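Local coordinates for hypothetical exported protein (PDB 3PSQ), which is a class B sortase of Streptococcus pyogenes involved in pilus assembly, probably acting as a cysteine transpeptidase that joins proteins through an acyl-thioester intermediate, at residues T45-P50 with V101-L106; S90-H95 with V185-C190; I135-Q140 with Q168-Y173. All coordinates share one frame; numbering follows the deposited sequence. Where two conformers were deposited one is given.

Interaction 1: T45-P50 with V101-L106; sequences THIDYP and VMFGEL
Glu105 lays its carboxylate against the imidazole of His46. OE1 stands 3.0 Å above the ring plane, over the centre of one face, and the two planes are 30° apart. The carboxylate also holds the backbone of His46: His46 N donates to Glu105 OE1 at 2.9 Å, on the syn lone pair, with a weak second bond to OE2. The first torsion of His46 sets CG between the backbone N and the carbonyl carbon (chi1 60°). At the ring's edge His46 ND1 donates, nearly in plane, to Tyr49 OH at 3.2 Å. Tyr49 OH in turn donates a short bond, 2.5 Å, to Met102 O, on a carbonyl lone pair at the tyrosine's edge. Tyr49 and Met102 run antiparallel alongside one another. In the conformer described, one of two deposited and so less certain, the thioether bends at chi3 (71°) and CE makes a CH-pi contact over one face, 3.9 Å from the centroid; SD, farther off and oblique, adds a Met-aromatic contact. Ile47 CA lies against the opposite face. Ile47 CD1 makes the apolar part, meeting Leu106 CD2 at 3.8 Å and touching Phe103 CD1. Thr45 OG1 accepts from Ile47 N in an ST turn and is also hydrogen-bonded to Val42 O. Strand 48-53 pairs with strand 36-41, whose Leu40 touches both Ile47 and Phe103, while residues 103-106 form a type I turn just after helix 96-102.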
ATOM      1  N   THR A  45      -8.221 -10.373  -5.358  1.00 45.83           N
ATOM      2  CA  THR A  45      -6.830 -10.740  -5.585  1.00 44.61           C
ATOM      3  C   THR A  45      -6.511 -11.758  -4.532  1.00 45.22           C
ATOM      4  O   THR A  45      -7.318 -11.991  -3.607  1.00 45.02           O
ATOM      5  CB  THR A  45      -5.862  -9.558  -5.334  1.00 44.39           C
ATOM      6  OG1 THR A  45      -5.801  -9.274  -3.924  1.00 42.04           O
ATOM      7  CG2 THR A  45      -6.248  -8.305  -6.137  1.00 41.41           C
ATOM      8  N   HIS A  46      -5.314 -12.331  -4.632  1.00 44.54           N
ATOM      9  CA  HIS A  46      -4.825 -13.139  -3.555  1.00 44.06           C
ATOM     10  C   HIS A  46      -3.973 -12.327  -2.577  1.00 44.00           C
ATOM     11  O   HIS A  46      -3.273 -12.904  -1.755  1.00 45.01           O
ATOM     12  CB  HIS A  46      -4.109 -14.434  -4.053  1.00 43.34           C
ATOM     13  CG  HIS A  46      -2.916 -14.199  -4.929  1.00 43.15           C
ATOM     14  ND1 HIS A  46      -1.759 -13.591  -4.476  1.00 43.56           N
ATOM     15  CD2 HIS A  46      -2.677 -14.553  -6.215  1.00 40.73           C
ATOM     16  CE1 HIS A  46      -0.884 -13.529  -5.463  1.00 42.75           C
ATOM     17  NE2 HIS A  46      -1.405 -14.138  -6.519  1.00 43.07           N
ATOM     18  N   ILE A  47      -4.075 -11.001  -2.611  1.00 43.79           N
ATOM     19  CA  ILE A  47      -3.404 -10.193  -1.590  1.00 43.30           C
ATOM     20  C   ILE A  47      -4.096 -10.354  -0.249  1.00 43.91           C
ATOM     21  O   ILE A  47      -5.216  -9.927  -0.060  1.00 43.67           O
ATOM     22  CB  ILE A  47      -3.312  -8.704  -1.984  1.00 42.71           C
ATOM     23  CG1 ILE A  47      -2.550  -8.578  -3.294  1.00 40.88           C
ATOM     24  CG2 ILE A  47      -2.756  -7.889  -0.825  1.00 40.41           C
ATOM     25  CD1 ILE A  47      -2.756  -7.293  -4.028  1.00 41.60           C
ATOM     26  N   ASP A  48      -3.410 -11.013   0.670  1.00 44.87           N
ATOM     27  CA  ASP A  48      -3.995 -11.414   1.934  1.00 45.40           C
ATOM     28  C   ASP A  48      -2.774 -11.713   2.795  1.00 44.54           C
ATOM     29  O   ASP A  48      -2.369 -12.854   2.936  1.00 44.92           O
ATOM     30  CB  ASP A  48      -4.848 -12.667   1.699  1.00 46.38           C
ATOM     31  CG  ASP A  48      -5.618 -13.117   2.933  1.00 48.93           C
ATOM     32  OD1 ASP A  48      -5.780 -12.330   3.904  1.00 49.46           O
ATOM     33  OD2 ASP A  48      -6.056 -14.287   2.890  1.00 52.59           O
ATOM     34  N   TYR A  49      -2.166 -10.675   3.348  1.00 43.54           N
ATOM     35  CA  TYR A  49      -0.823 -10.848   3.889  1.00 41.97           C
ATOM     36  C   TYR A  49      -0.590 -10.093   5.157  1.00 41.53           C
ATOM     37  O   TYR A  49      -1.123  -8.989   5.324  1.00 42.05           O
ATOM     38  CB  TYR A  49       0.247 -10.348   2.904  1.00 41.14           C
ATOM     39  CG  TYR A  49       0.137 -10.811   1.483  1.00 39.51           C
ATOM     40  CD1 TYR A  49      -0.069 -12.175   1.142  1.00 38.96           C
ATOM     41  CD2 TYR A  49       0.285  -9.889   0.465  1.00 35.74           C
ATOM     42  CE1 TYR A  49      -0.123 -12.540  -0.241  1.00 35.27           C
ATOM     43  CE2 TYR A  49       0.215 -10.237  -0.846  1.00 34.05           C
ATOM     44  CZ  TYR A  49       0.026 -11.534  -1.212  1.00 37.60           C
ATOM     45  OH  TYR A  49      -0.043 -11.725  -2.602  1.00 38.91           O
ATOM     46  N   PRO A  50       0.293 -10.640   6.015  1.00 40.68           N
ATOM     47  CA  PRO A  50       0.815  -9.859   7.121  1.00 40.22           C
ATOM     48  C   PRO A  50       1.727  -8.745   6.581  1.00 40.50           C
ATOM     49  O   PRO A  50       2.332  -8.906   5.510  1.00 41.16           O
ATOM     50  CB  PRO A  50       1.618 -10.886   7.927  1.00 39.13           C
ATOM     51  CG  PRO A  50       2.101 -11.926   6.827  1.00 40.05           C
ATOM     52  CD  PRO A  50       0.959 -11.966   5.864  1.00 40.27           C
ATOM     53  N   VAL A 101       6.428 -11.104  -6.490  1.00 39.39           N
ATOM     54  CA  VAL A 101       5.892 -12.275  -5.793  1.00 39.03           C
ATOM     55  C   VAL A 101       4.492 -12.055  -5.148  1.00 40.36           C
ATOM     56  O   VAL A 101       3.611 -12.926  -5.254  1.00 39.39           O
ATOM     57  CB  VAL A 101       6.895 -12.828  -4.768  1.00 38.71           C
ATOM     58  CG1 VAL A 101       6.304 -14.032  -4.004  1.00 37.80           C
ATOM     59  CG2 VAL A 101       8.240 -13.235  -5.493  1.00 38.50           C
ATOM     60  N   MET A 102       4.279 -10.883  -4.521  1.00 40.45           N
ATOM     61  CA  MET A 102       3.091 -10.672  -3.706  0.50 40.74           C
ATOM     62  C   MET A 102       2.057  -9.696  -4.274  1.00 40.65           C
ATOM     63  O   MET A 102       0.854  -9.873  -4.053  1.00 41.27           O
ATOM     64  CB  MET A 102       3.484 -10.299  -2.276  0.50 40.62           C
ATOM     65  CG  MET A 102       4.390 -11.332  -1.628  0.50 41.36           C
ATOM     66  SD  MET A 102       5.202 -10.748  -0.119  0.50 40.24           S
ATOM     67  CE  MET A 102       3.796 -10.692   0.996  0.50 43.06           C
ATOM     68  N   PHE A 103       2.527  -8.698  -5.013  1.00 40.12           N
ATOM     69  CA  PHE A 103       1.694  -7.647  -5.586  1.00 39.29           C
ATOM     70  C   PHE A 103       1.607  -7.778  -7.101  1.00 39.96           C
ATOM     71  O   PHE A 103       1.454  -6.776  -7.785  1.00 39.69           O
ATOM     72  CB  PHE A 103       2.280  -6.245  -5.255  1.00 38.63           C
ATOM     73  CG  PHE A 103       1.880  -5.670  -3.868  1.00 36.29           C
ATOM     74  CD1 PHE A 103       0.943  -6.276  -3.067  1.00 35.80           C
ATOM     75  CD2 PHE A 103       2.427  -4.450  -3.421  1.00 37.17           C
ATOM     76  CE1 PHE A 103       0.554  -5.698  -1.797  1.00 35.22           C
ATOM     77  CE2 PHE A 103       2.084  -3.888  -2.162  1.00 35.19           C
ATOM     78  CZ  PHE A 103       1.132  -4.513  -1.363  1.00 33.49           C
ATOM     79  N   GLY A 104       1.764  -8.987  -7.642  1.00 40.63           N
ATOM     80  CA  GLY A 104       1.698  -9.155  -9.091  1.00 41.17           C
ATOM     81  C   GLY A 104       0.324  -8.818  -9.670  1.00 42.65           C
ATOM     82  O   GLY A 104       0.206  -8.561 -10.860  1.00 42.45           O
ATOM     83  N   GLU A 105      -0.734  -8.863  -8.853  1.00 43.86           N
ATOM     84  CA  GLU A 105      -2.079  -8.541  -9.370  1.00 45.20           C
ATOM     85  C   GLU A 105      -2.445  -7.056  -9.401  1.00 46.28           C
ATOM     86  O   GLU A 105      -3.460  -6.684 -10.011  1.00 48.05           O
ATOM     87  CB  GLU A 105      -3.139  -9.268  -8.560  1.00 44.92           C
ATOM     88  CG  GLU A 105      -3.070 -10.792  -8.693  1.00 44.05           C
ATOM     89  CD  GLU A 105      -3.732 -11.483  -7.532  1.00 44.51           C
ATOM     90  OE1 GLU A 105      -3.228 -11.400  -6.413  1.00 43.56           O
ATOM     91  OE2 GLU A 105      -4.772 -12.127  -7.715  1.00 48.75           O
ATOM     92  N   LEU A 106      -1.643  -6.187  -8.771  1.00 46.43           N
ATOM     93  CA  LEU A 106      -2.007  -4.750  -8.715  1.00 46.00           C
ATOM     94  C   LEU A 106      -2.352  -4.164 -10.103  1.00 46.11           C
ATOM     95  O   LEU A 106      -3.279  -3.364 -10.210  1.00 46.22           O
ATOM     96  CB  LEU A 106      -0.960  -3.898  -7.981  1.00 44.62           C
ATOM     97  CG  LEU A 106      -0.859  -4.027  -6.456  1.00 44.22           C
ATOM     98  CD1 LEU A 106       0.087  -2.984  -5.857  1.00 40.93           C
ATOM     99  CD2 LEU A 106      -2.240  -3.966  -5.789  1.00 42.49           C
TER

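Interaction 2: S90-H95 with V185-C190; sequences SLIYAH and VALSTC. With ZN (zinc ion), chain R; ZN (zinc ion), chain L; ACY (acetic acid), chain H; EDO (1,2-ethanediol), chain E.
Ser90 and Val185 open a run of parallel backbone pairing that continues through Tyr93 and Ser188, the strands inclined at 22°. Four N-H...O bonds join them: Ala186 N to Ser90 O, Ile92 N to Ala186 O, Ser188 N to Ile92 O and Ala94 N to Ser188 O, the last at 3.0 Å. Beyond them Thr189 OG1, placed anti to its backbone N (chi1 -172°), donates to Ala94 O over 2.8 Å, from above the carbonyl plane. Apolar packing follows the alternation of the strands. On one face Ile92 and Leu187 extend alongside each other in the same direction, with Ile92 CB 4.0 Å from Leu187 CD2; Phe121 and Ile123 of strand 120-125 lie against this side. On the other, Leu91 CD1 rests on Ala186 CB at 3.9 Å and also meets Ser188 CB, whose OG is hydrogen-bonded to Ile199 O. This parallel pair belongs to the sortase beta-barrel, and its C-terminal ends carry the predicted catalytic residues, His95 as proton donor/acceptor and Cys190 as acyl-thioester nucleophile. Metal and ligand contacts gather there. Cys190 SG binds a zinc ion at 2.3 Å, together with His96, Asp192 and a water. A second zinc ion is held by His95 ND1 at 1.9 Å and by OXT of an acetic acid molecule, probably from the crystallisation liquor; the other imidazole nitrogen, NE2, is hydrogen-bonded to Asn57 O. Atom O of the acetic acid lies in the plane of the Tyr93 ring, at its edge, and takes a very short bond from Tyr93 OH, while Tyr93 CE2 sits 4.2 Å above the centre of the His95 ring.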
ATOM      1  N   SER A  90      -0.690   6.706   4.238  1.00 44.36           N
ATOM      2  CA  SER A  90       0.070   5.541   4.609  1.00 44.27           C
ATOM      3  C   SER A  90       0.459   4.797   3.331  1.00 43.81           C
ATOM      4  O   SER A  90      -0.402   4.455   2.510  1.00 43.70           O
ATOM      5  CB  SER A  90      -0.737   4.670   5.556  1.00 44.51           C
ATOM      6  OG  SER A  90      -1.045   5.396   6.746  1.00 47.41           O
ATOM      7  N   LEU A  91       1.770   4.591   3.163  1.00 42.74           N
ATOM      8  CA  LEU A  91       2.329   3.945   1.974  1.00 41.44           C
ATOM      9  C   LEU A  91       2.794   2.524   2.318  1.00 40.49           C
ATOM     10  O   LEU A  91       3.675   2.291   3.197  1.00 40.04           O
ATOM     11  CB  LEU A  91       3.478   4.764   1.396  1.00 40.92           C
ATOM     12  CG  LEU A  91       4.140   4.194   0.132  1.00 41.35           C
ATOM     13  CD1 LEU A  91       3.189   4.023  -1.100  1.00 34.30           C
ATOM     14  CD2 LEU A  91       5.352   5.025  -0.198  1.00 38.79           C
ATOM     15  N   ILE A  92       2.134   1.581   1.674  1.00 39.59           N
ATOM     16  CA  ILE A  92       2.525   0.182   1.747  1.00 38.93           C
ATOM     17  C   ILE A  92       3.200  -0.186   0.412  1.00 38.20           C
ATOM     18  O   ILE A  92       2.632  -0.022  -0.676  1.00 37.16           O
ATOM     19  CB  ILE A  92       1.322  -0.742   2.038  1.00 39.67           C
ATOM     20  CG1 ILE A  92       0.716  -0.378   3.402  1.00 39.27           C
ATOM     21  CG2 ILE A  92       1.766  -2.225   1.984  1.00 37.36           C
ATOM     22  CD1 ILE A  92      -0.496  -1.210   3.840  1.00 39.28           C
ATOM     23  N   TYR A  93       4.437  -0.639   0.513  1.00 37.65           N
ATOM     24  CA  TYR A  93       5.306  -0.767  -0.638  1.00 37.92           C
ATOM     25  C   TYR A  93       5.910  -2.178  -0.686  1.00 37.45           C
ATOM     26  O   TYR A  93       5.974  -2.890   0.342  1.00 37.74           O
ATOM     27  CB  TYR A  93       6.433   0.315  -0.533  1.00 38.25           C
ATOM     28  CG  TYR A  93       7.220   0.482  -1.791  1.00 38.18           C
ATOM     29  CD1 TYR A  93       6.729   1.240  -2.840  1.00 37.83           C
ATOM     30  CD2 TYR A  93       8.454  -0.169  -1.946  1.00 39.06           C
ATOM     31  CE1 TYR A  93       7.428   1.366  -4.039  1.00 38.75           C
ATOM     32  CE2 TYR A  93       9.166  -0.045  -3.133  1.00 39.02           C
ATOM     33  CZ  TYR A  93       8.660   0.725  -4.175  1.00 40.87           C
ATOM     34  OH  TYR A  93       9.377   0.856  -5.362  1.00 39.35           O
ATOM     35  N   ALA A  94       6.288  -2.605  -1.892  1.00 37.51           N
ATOM     36  CA  ALA A  94       7.120  -3.817  -2.078  1.00 37.66           C
ATOM     37  C   ALA A  94       8.229  -3.494  -3.053  1.00 37.96           C
ATOM     38  O   ALA A  94       7.986  -2.836  -4.055  1.00 38.52           O
ATOM     39  CB  ALA A  94       6.287  -5.040  -2.567  1.00 37.23           C
ATOM     40  N   HIS A  95       9.457  -3.898  -2.724  1.00 38.11           N
ATOM     41  CA  HIS A  95      10.555  -3.808  -3.669  1.00 39.46           C
ATOM     42  C   HIS A  95      10.366  -4.805  -4.818  1.00 40.01           C
ATOM     43  O   HIS A  95       9.403  -5.584  -4.851  1.00 39.74           O
ATOM     44  CB  HIS A  95      11.901  -4.035  -2.953  1.00 39.53           C
ATOM     45  CG  HIS A  95      12.336  -2.855  -2.141  1.00 40.64           C
ATOM     46  ND1 HIS A  95      12.999  -1.779  -2.696  1.00 39.64           N
ATOM     47  CD2 HIS A  95      12.191  -2.574  -0.824  1.00 39.54           C
ATOM     48  CE1 HIS A  95      13.242  -0.886  -1.754  1.00 39.12           C
ATOM     49  NE2 HIS A  95      12.744  -1.334  -0.619  1.00 36.41           N
ATOM     50  N   VAL A 185      -4.547   5.561   1.898  1.00 48.15           N
ATOM     51  CA  VAL A 185      -3.655   4.402   1.959  1.00 46.06           C
ATOM     52  C   VAL A 185      -3.341   3.992   0.535  1.00 45.29           C
ATOM     53  O   VAL A 185      -4.246   3.846  -0.314  1.00 45.12           O
ATOM     54  CB  VAL A 185      -4.215   3.181   2.739  1.00 45.38           C
ATOM     55  CG1 VAL A 185      -3.155   2.098   2.786  1.00 45.22           C
ATOM     56  CG2 VAL A 185      -4.549   3.536   4.132  1.00 43.87           C
ATOM     57  N   ALA A 186      -2.044   3.855   0.282  1.00 43.56           N
ATOM     58  CA  ALA A 186      -1.538   3.543  -1.031  1.00 41.98           C
ATOM     59  C   ALA A 186      -0.788   2.209  -0.951  1.00 41.17           C
ATOM     60  O   ALA A 186      -0.117   1.913   0.047  1.00 41.75           O
ATOM     61  CB  ALA A 186      -0.613   4.656  -1.495  1.00 41.84           C
ATOM     62  N   LEU A 187      -0.976   1.387  -1.967  1.00 40.33           N
ATOM     63  CA  LEU A 187      -0.236   0.150  -2.142  1.00 41.01           C
ATOM     64  C   LEU A 187       0.522   0.293  -3.464  1.00 41.09           C
ATOM     65  O   LEU A 187      -0.055   0.670  -4.483  1.00 39.59           O
ATOM     66  CB  LEU A 187      -1.165  -1.062  -2.244  1.00 41.13           C
ATOM     67  CG  LEU A 187      -2.435  -1.142  -1.414  1.00 40.30           C
ATOM     68  CD1 LEU A 187      -3.339  -2.279  -1.994  1.00 39.34           C
ATOM     69  CD2 LEU A 187      -2.074  -1.374   0.049  1.00 37.04           C
ATOM     70  N   SER A 188       1.800  -0.060  -3.448  1.00 41.50           N
ATOM     71  CA  SER A 188       2.669   0.239  -4.574  1.00 41.53           C
ATOM     72  C   SER A 188       3.826  -0.770  -4.761  1.00 42.08           C
ATOM     73  O   SER A 188       4.360  -1.349  -3.794  1.00 41.90           O
ATOM     74  CB  SER A 188       3.261   1.641  -4.368  1.00 41.36           C
ATOM     75  OG  SER A 188       3.923   2.097  -5.532  1.00 41.41           O
ATOM     76  N   THR A 189       4.232  -0.929  -6.018  1.00 42.42           N
ATOM     77  CA  THR A 189       5.451  -1.600  -6.336  1.00 43.03           C
ATOM     78  C   THR A 189       5.921  -1.153  -7.723  1.00 44.07           C
ATOM     79  O   THR A 189       5.420  -0.167  -8.262  1.00 43.32           O
ATOM     80  CB  THR A 189       5.328  -3.157  -6.182  1.00 43.30           C
ATOM     81  OG1 THR A 189       6.626  -3.737  -6.326  1.00 42.37           O
ATOM     82  CG2 THR A 189       4.348  -3.746  -7.177  1.00 39.14           C
ATOM     83  N   CYS A 190       6.906  -1.860  -8.278  1.00 45.59           N
ATOM     84  CA  CYS A 190       7.372  -1.569  -9.626  1.00 47.02           C
ATOM     85  C   CYS A 190       6.400  -2.046 -10.714  1.00 48.82           C
ATOM     86  O   CYS A 190       5.509  -2.852 -10.486  1.00 47.56           O
ATOM     87  CB  CYS A 190       8.730  -2.213  -9.859  1.00 46.24           C
ATOM     88  SG  CYS A 190       8.717  -4.009  -9.685  1.00 44.64           S
TER
HETATM   89 ZN    ZN R 330      13.979  -1.587  -4.360  1.00 38.25          ZN
HETATM   90 ZN    ZN L 316      10.661  -4.550 -10.710  0.80 33.51          ZN
HETATM   91  C   ACY H 243      11.851  -1.198  -6.040  1.00 39.45           C
HETATM   92  O   ACY H 243      11.648  -0.163  -5.322  1.00 38.63           O
HETATM   93  OXT ACY H 243      12.803  -1.986  -5.834  1.00 38.91           O
HETATM   94  CH3 ACY H 243      10.871  -1.544  -7.136  1.00 37.84           C
HETATM   95  C1  EDO E 240       4.381  -6.365  -9.738  1.00 43.78           C
HETATM   96  O1  EDO E 240       5.116  -6.938 -10.818  1.00 45.77           O
HETATM   97  C2  EDO E 240       3.214  -5.529 -10.277  1.00 42.08           C
HETATM   98  O2  EDO E 240       3.554  -4.753 -11.451  1.00 41.81           O
HETATM   99  O   HOH W   1      12.242  -2.920 -10.679  1.00 41.99           O

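Interaction 3: I135-Q140 with Q168-Y173; sequences IFACIQ and QKSVQY
Phe136 CG sits between its backbone N and carbonyl carbon (chi1 65°) and Tyr173 CG lies anti to N (chi1 -169°), which starts both side chains out along the same side, their ring planes at 88°. Tyr173 CE1 comes in at the edge of the Phe136 ring, 3.8 Å from Phe136 CD1, while Tyr173 CD1 touches Ala137 CB. On the same face Ser170 OG fits between Ala137 CB and Ile139 CG1, its polar need met by Ile166 O. Ile139 CG2 touches Lys169 CB at 3.8 Å, the side chains running obliquely.

The backbones pair antiparallel. Cys138 N donates to Gln172 O at 3.0 Å, and Gln140 N to Lys169 O. Between them Cys138 O is gripped twice, by Val171 N at 2.8 Å and weakly by Gln172 N at 3.4 Å: a classic beta bulge, with Val171 and Gln172 set opposite Cys138 and the register slipping by one.

Strand 130-142 runs on its other edge beside strand 197-205, with Phe136 and Ala137 forming another classic bulge opposite Ile202. Helix 159-167 packs over the Ala137, Ile139 and Tyr173 side through Ile166, and Gln172 packs on Phe115 of helix 112-117, its NE2 hydrogen-bonded to Arg110 O.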
ATOM      1  N   ILE A 135     -11.185   2.404  -2.632  1.00 49.46           N
ATOM      2  CA  ILE A 135     -10.233   2.664  -3.715  1.00 49.43           C
ATOM      3  C   ILE A 135     -10.747   3.736  -4.672  1.00 49.90           C
ATOM      4  O   ILE A 135     -11.901   3.672  -5.111  1.00 50.38           O
ATOM      5  CB  ILE A 135      -9.930   1.350  -4.524  1.00 49.50           C
ATOM      6  CG1 ILE A 135      -9.426   0.241  -3.583  1.00 48.97           C
ATOM      7  CG2 ILE A 135      -8.983   1.634  -5.710  1.00 47.69           C
ATOM      8  CD1 ILE A 135      -9.327  -1.139  -4.224  1.00 49.01           C
ATOM      9  N   PHE A 136      -9.923   4.717  -5.024  1.00 49.05           N
ATOM     10  CA  PHE A 136     -10.389   5.707  -5.994  1.00 49.30           C
ATOM     11  C   PHE A 136      -9.458   5.933  -7.176  1.00 49.60           C
ATOM     12  O   PHE A 136      -9.850   6.594  -8.110  1.00 51.17           O
ATOM     13  CB  PHE A 136     -10.736   7.052  -5.334  1.00 49.23           C
ATOM     14  CG  PHE A 136      -9.563   7.762  -4.722  1.00 48.59           C
ATOM     15  CD1 PHE A 136      -8.789   8.626  -5.478  1.00 48.18           C
ATOM     16  CD2 PHE A 136      -9.242   7.568  -3.391  1.00 46.82           C
ATOM     17  CE1 PHE A 136      -7.690   9.279  -4.914  1.00 48.29           C
ATOM     18  CE2 PHE A 136      -8.150   8.226  -2.807  1.00 47.08           C
ATOM     19  CZ  PHE A 136      -7.384   9.080  -3.561  1.00 47.74           C
ATOM     20  N   ALA A 137      -8.239   5.392  -7.160  1.00 49.29           N
ATOM     21  CA  ALA A 137      -7.327   5.595  -8.296  1.00 48.54           C
ATOM     22  C   ALA A 137      -6.332   4.461  -8.487  1.00 48.52           C
ATOM     23  O   ALA A 137      -5.857   3.863  -7.521  1.00 48.03           O
ATOM     24  CB  ALA A 137      -6.575   6.920  -8.154  1.00 48.90           C
ATOM     25  N   CYS A 138      -6.022   4.189  -9.753  1.00 48.44           N
ATOM     26  CA  CYS A 138      -4.874   3.386 -10.136  1.00 48.54           C
ATOM     27  C   CYS A 138      -3.923   4.283 -10.900  1.00 48.68           C
ATOM     28  O   CYS A 138      -4.296   4.849 -11.931  1.00 48.64           O
ATOM     29  CB  CYS A 138      -5.325   2.261 -11.058  1.00 49.11           C
ATOM     30  SG  CYS A 138      -4.019   1.100 -11.463  1.00 48.59           S
ATOM     31  N   ILE A 139      -2.692   4.400 -10.420  1.00 48.62           N
ATOM     32  CA  ILE A 139      -1.730   5.401 -10.930  1.00 48.49           C
ATOM     33  C   ILE A 139      -0.531   4.765 -11.647  1.00 49.09           C
ATOM     34  O   ILE A 139       0.005   3.735 -11.204  1.00 48.81           O
ATOM     35  CB  ILE A 139      -1.216   6.242  -9.732  1.00 48.51           C
ATOM     36  CG1 ILE A 139      -2.374   7.016  -9.079  1.00 49.95           C
ATOM     37  CG2 ILE A 139      -0.019   7.130 -10.098  1.00 48.65           C
ATOM     38  CD1 ILE A 139      -2.180   7.293  -7.601  1.00 51.84           C
ATOM     39  N   GLN A 140      -0.132   5.347 -12.770  1.00 49.22           N
ATOM     40  CA  GLN A 140       1.131   4.968 -13.375  0.50 49.79           C
ATOM     41  C   GLN A 140       2.096   6.129 -13.251  1.00 50.00           C
ATOM     42  O   GLN A 140       1.857   7.244 -13.727  1.00 49.30           O
ATOM     43  CB  GLN A 140       1.023   4.527 -14.834  0.50 50.28           C
ATOM     44  CG  GLN A 140       2.412   4.318 -15.495  0.50 51.69           C
ATOM     45  CD  GLN A 140       2.982   2.898 -15.330  0.50 54.51           C
ATOM     46  OE1 GLN A 140       3.745   2.604 -14.397  0.50 52.30           O
ATOM     47  NE2 GLN A 140       2.609   2.010 -16.255  0.50 55.71           N
ATOM     48  N   GLN A 168      -3.739  13.310 -12.687  1.00 60.25           N
ATOM     49  CA  GLN A 168      -3.054  13.421 -13.975  0.50 60.02           C
ATOM     50  C   GLN A 168      -2.158  12.215 -14.277  1.00 60.25           C
ATOM     51  O   GLN A 168      -1.640  12.064 -15.393  1.00 60.81           O
ATOM     52  CB  GLN A 168      -2.272  14.736 -14.035  0.50 59.86           C
ATOM     53  CG  GLN A 168      -0.878  14.707 -13.442  0.50 59.94           C
ATOM     54  CD  GLN A 168       0.164  15.018 -14.479  0.50 59.47           C
ATOM     55  OE1 GLN A 168       1.344  14.671 -14.342  0.50 56.79           O
ATOM     56  NE2 GLN A 168      -0.270  15.691 -15.540  0.50 59.95           N
ATOM     57  N   LYS A 169      -1.963  11.357 -13.281  1.00 59.89           N
ATOM     58  CA  LYS A 169      -1.156  10.160 -13.467  1.00 59.20           C
ATOM     59  C   LYS A 169      -1.984   8.891 -13.380  1.00 59.03           C
ATOM     60  O   LYS A 169      -1.439   7.794 -13.398  1.00 58.71           O
ATOM     61  CB  LYS A 169       0.001  10.149 -12.464  1.00 59.30           C
ATOM     62  CG  LYS A 169       1.044  11.136 -12.884  1.00 59.19           C
ATOM     63  CD  LYS A 169       2.113  11.361 -11.883  1.00 63.26           C
ATOM     64  CE  LYS A 169       3.058  12.408 -12.435  1.00 64.80           C
ATOM     65  NZ  LYS A 169       4.450  12.150 -11.978  1.00 70.57           N
ATOM     66  N   SER A 170      -3.303   9.050 -13.288  1.00 58.64           N
ATOM     67  CA  SER A 170      -4.194   7.921 -13.108  1.00 58.79           C
ATOM     68  C   SER A 170      -4.617   7.294 -14.423  1.00 59.08           C
ATOM     69  O   SER A 170      -4.888   7.993 -15.399  1.00 59.11           O
ATOM     70  CB  SER A 170      -5.425   8.324 -12.303  1.00 59.04           C
ATOM     71  OG  SER A 170      -5.082   8.608 -10.946  1.00 59.91           O
ATOM     72  N   VAL A 171      -4.644   5.966 -14.435  1.00 59.11           N
ATOM     73  CA  VAL A 171      -5.167   5.186 -15.552  1.00 59.79           C
ATOM     74  C   VAL A 171      -6.656   4.894 -15.295  1.00 60.19           C
ATOM     75  O   VAL A 171      -7.432   4.794 -16.232  1.00 59.31           O
ATOM     76  CB  VAL A 171      -4.382   3.848 -15.718  1.00 59.42           C
ATOM     77  CG1 VAL A 171      -5.020   2.962 -16.784  1.00 60.47           C
ATOM     78  CG2 VAL A 171      -2.929   4.120 -16.059  1.00 59.47           C
ATOM     79  N   GLN A 172      -7.021   4.706 -14.024  1.00 60.89           N
ATOM     80  CA  GLN A 172      -8.417   4.702 -13.606  1.00 62.16           C
ATOM     81  C   GLN A 172      -8.629   5.644 -12.399  1.00 63.63           C
ATOM     82  O   GLN A 172      -7.748   5.787 -11.549  1.00 63.95           O
ATOM     83  CB  GLN A 172      -8.886   3.286 -13.269  1.00 61.40           C
ATOM     84  CG  GLN A 172      -8.635   2.250 -14.331  1.00 60.52           C
ATOM     85  CD  GLN A 172      -9.442   2.473 -15.592  1.00 61.01           C
ATOM     86  OE1 GLN A 172     -10.380   3.275 -15.610  1.00 62.34           O
ATOM     87  NE2 GLN A 172      -9.082   1.770 -16.661  1.00 58.98           N
ATOM     88  N   TYR A 173      -9.791   6.289 -12.334  1.00 65.42           N
ATOM     89  CA  TYR A 173     -10.103   7.250 -11.262  1.00 66.83           C
ATOM     90  C   TYR A 173     -11.614   7.328 -11.008  1.00 67.85           C
ATOM     91  O   TYR A 173     -12.425   7.114 -11.923  1.00 68.71           O
ATOM     92  CB  TYR A 173      -9.593   8.621 -11.668  1.00 66.97           C
ATOM     93  CG  TYR A 173      -9.598   9.663 -10.572  1.00 68.08           C
ATOM     94  CD1 TYR A 173      -8.551   9.756  -9.662  1.00 68.13           C
ATOM     95  CD2 TYR A 173     -10.640  10.583 -10.461  1.00 70.29           C
ATOM     96  CE1 TYR A 173      -8.546  10.716  -8.663  1.00 67.70           C
ATOM     97  CE2 TYR A 173     -10.633  11.580  -9.459  1.00 68.52           C
ATOM     98  CZ  TYR A 173      -9.580  11.621  -8.568  1.00 67.88           C
ATOM     99  OH  TYR A 173      -9.535  12.572  -7.583  1.00 67.76           O
TER

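Overall arrangement
All three contacts reach one mixed sheet. Interaction 2 lies nearest the middle of the chain and carries the predicted active-site residues. Interaction 1, its centre about 11 Å away, touches it: Phe103 CD2 packs on Ser188 O at 3.7 Å and Phe103 CB on Thr189 CG2 at 3.8 Å, and the Phe103 side chain is about 8 Å from that of Cys190. Helix 96-102 follows strand 89-93 in the chain. Interaction 3 is nested in the loop closed by interaction 2, centres about 14 Å apart without touching; strand 197-205 bridges them. Interactions 1 and 3, centres about 19 Å apart, do not touch. The Gln140 side chain lies about 6 Å from that of Arg198, the predicted transition-state stabiliser.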